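Local coordinates for adenosylmethionine-8-amino-7-oxononanoate aminotransferase (Methanocaldococcus jannaschii, PDB 6ZHK), which catalyses pyridoxal-phosphate-dependent transfer of amino groups, acting as a thermostable D-amino acid transaminase, at the interface of chains A and B. Sequence-based numbering; all coordinates share one arbitrary frame. Chains: chain A/B, Adenosylmethionine-8-amino-7-oxononanoate aminotransferase.

The interface of chains A and B. Residues chain A 75, 78, 307-308; chain B 82, 86-87, 344.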
loop_
_atom_site.group_PDB
_atom_site.type_symbol
_atom_site.label_atom_id
_atom_site.label_comp_id
_atom_site.label_asym_id
_atom_site.label_seq_id
_atom_site.Cartn_x
_atom_site.Cartn_y
_atom_site.Cartn_z
ATOM N N ILE A 75 -16.671 -13.685 4.110
ATOM C CA ILE A 75 -16.151 -14.012 5.438
ATOM C C ILE A 75 -15.691 -15.470 5.467
ATOM O O ILE A 75 -14.571 -15.794 5.894
ATOM C CB ILE A 75 -17.196 -13.686 6.551
ATOM C CG1 ILE A 75 -17.369 -12.179 6.769
ATOM C CG2 ILE A 75 -16.882 -14.362 7.896
ATOM C CD1 ILE A 75 -18.709 -11.866 7.420
ATOM N N ILE A 78 -12.361 -16.063 3.575
ATOM C CA ILE A 78 -11.204 -15.621 4.372
ATOM C C ILE A 78 -10.834 -16.680 5.401
ATOM O O ILE A 78 -9.657 -17.020 5.592
ATOM C CB ILE A 78 -11.457 -14.228 4.983
ATOM C CG1 ILE A 78 -11.531 -13.172 3.878
ATOM C CG2 ILE A 78 -10.405 -13.865 6.040
ATOM C CD1 ILE A 78 -12.032 -11.771 4.353
ATOM N N TYR A 307 -13.599 -5.816 2.170
ATOM C CA TYR A 307 -13.205 -6.444 3.431
ATOM C C TYR A 307 -11.716 -6.451 3.676
ATOM O O TYR A 307 -11.281 -6.541 4.857
ATOM C CB TYR A 307 -13.710 -7.888 3.594
ATOM C CG TYR A 307 -15.209 -8.018 3.776
ATOM C CD1 TYR A 307 -16.047 -6.897 3.715
ATOM C CD2 TYR A 307 -15.807 -9.257 4.046
ATOM C CE1 TYR A 307 -17.421 -7.012 3.909
ATOM C CE2 TYR A 307 -17.188 -9.369 4.200
ATOM C CZ TYR A 307 -18.007 -8.251 4.132
ATOM O OH TYR A 307 -19.384 -8.391 4.305
ATOM N N LEU A 308 -10.928 -6.329 2.603
ATOM C CA LEU A 308 -9.470 -6.347 2.757
ATOM C C LEU A 308 -8.825 -5.449 1.669
ATOM O O LEU A 308 -9.398 -5.193 0.593
ATOM C CB LEU A 308 -8.976 -7.803 2.600
ATOM C CG LEU A 308 -9.045 -8.703 3.834
ATOM C CD1 LEU A 308 -8.815 -10.170 3.420
ATOM C CD2 LEU A 308 -7.976 -8.288 4.876
ATOM N N ALA B 82 -13.491 -11.319 11.742
ATOM C CA ALA B 82 -14.284 -11.332 10.504
ATOM C C ALA B 82 -15.763 -11.600 10.821
ATOM O O ALA B 82 -16.621 -11.163 10.055
ATOM C CB ALA B 82 -13.713 -12.366 9.533
ATOM N N CYS B 86 -15.171 -6.759 9.129
ATOM C CA CYS B 86 -13.853 -6.873 8.487
ATOM C C CYS B 86 -13.276 -5.490 8.274
ATOM O O CYS B 86 -12.070 -5.298 8.454
ATOM C CB CYS B 86 -14.020 -7.568 7.148
ATOM S SG CYS B 86 -14.384 -9.345 7.306
ATOM N N HIS B 87 -14.119 -4.534 7.868
ATOM C CA HIS B 87 -13.571 -3.209 7.657
ATOM C C HIS B 87 -14.618 -2.111 7.880
ATOM O O HIS B 87 -15.648 -2.081 7.169
ATOM C CB HIS B 87 -13.066 -3.056 6.226
ATOM C CG HIS B 87 -12.433 -1.710 6.053
ATOM N ND1 HIS B 87 -11.246 -1.344 6.697
ATOM C CD2 HIS B 87 -12.903 -0.590 5.449
ATOM C CE1 HIS B 87 -10.998 -0.058 6.474
ATOM N NE2 HIS B 87 -11.995 0.420 5.707
ATOM N N LEU B 344 -9.393 -6.500 10.249
ATOM C CA LEU B 344 -8.675 -7.787 10.101
ATOM C C LEU B 344 -7.171 -7.606 10.220
ATOM O O LEU B 344 -6.490 -8.377 10.920
ATOM C CB LEU B 344 -9.064 -8.417 8.768
ATOM C CG LEU B 344 -10.544 -8.727 8.600
ATOM C CD1 LEU B 344 -10.718 -9.410 7.237
ATOM C CD2 LEU B 344 -11.103 -9.579 9.768
#
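One face of the A:Tyr307 ring is turned toward B:Cys86, whose CB and SG both stand above the ring plane, displaced outward from the rim near CG and CD2. The thiol-bearing carbon CB lies 3.6 Å from A:Tyr307 CG, and SG lies 3.6 Å from A:Tyr307 CD2, which indicates van der Waals packing against the ring face. The ring's torsion explains this presentation: with chi2 at 4°, its plane nearly contains the CA–CB bond. In B:Cys86 the sulfur stands opposite the carbonyl carbon (chi1 -72°), which carries it along the CD2 side toward A:Ile75. Within chain A, A:Ile75 supports the same rim, its CG1 being 3.8 Å from A:Tyr307 CE2. An alanine in place of A:Tyr307 would probably leave B:Cys86 without its aromatic backing and open a gap beside A:Ile75.

A:Ile75 also crosses to the end of helix 72-82 of chain B. Its CD1 packs at 3.4 Å from the backbone carbonyl O of B:Ala82, while the other branch, CG2, approaches B:Ala82 CB at 4.1 Å.

A second apolar cluster forms around B:Leu344, near the start of helix 343-358. One methyl, CD1, serves several chain A partners: it lies 3.8 Å from A:Leu308 CD2, the two side chains crossing at about a right angle, and 4.0 Å from A:Ile78 CD1, met tip to tip. The same methyl is 3.8 Å from the backbone O of A:Tyr307, so aromatic and aliphatic clusters adjoin through one loop segment.

The patch thus contributes apolar side-chain packing to the homodimer, and two-fold symmetry repeats it with the chains exchanged. Because A:Tyr307 and A:Leu308 closely follow the 3-10 helix 301-304, which begins at the cofactor-binding lysine position, the contact probably also helps steady that active-site segment against the partner subunit.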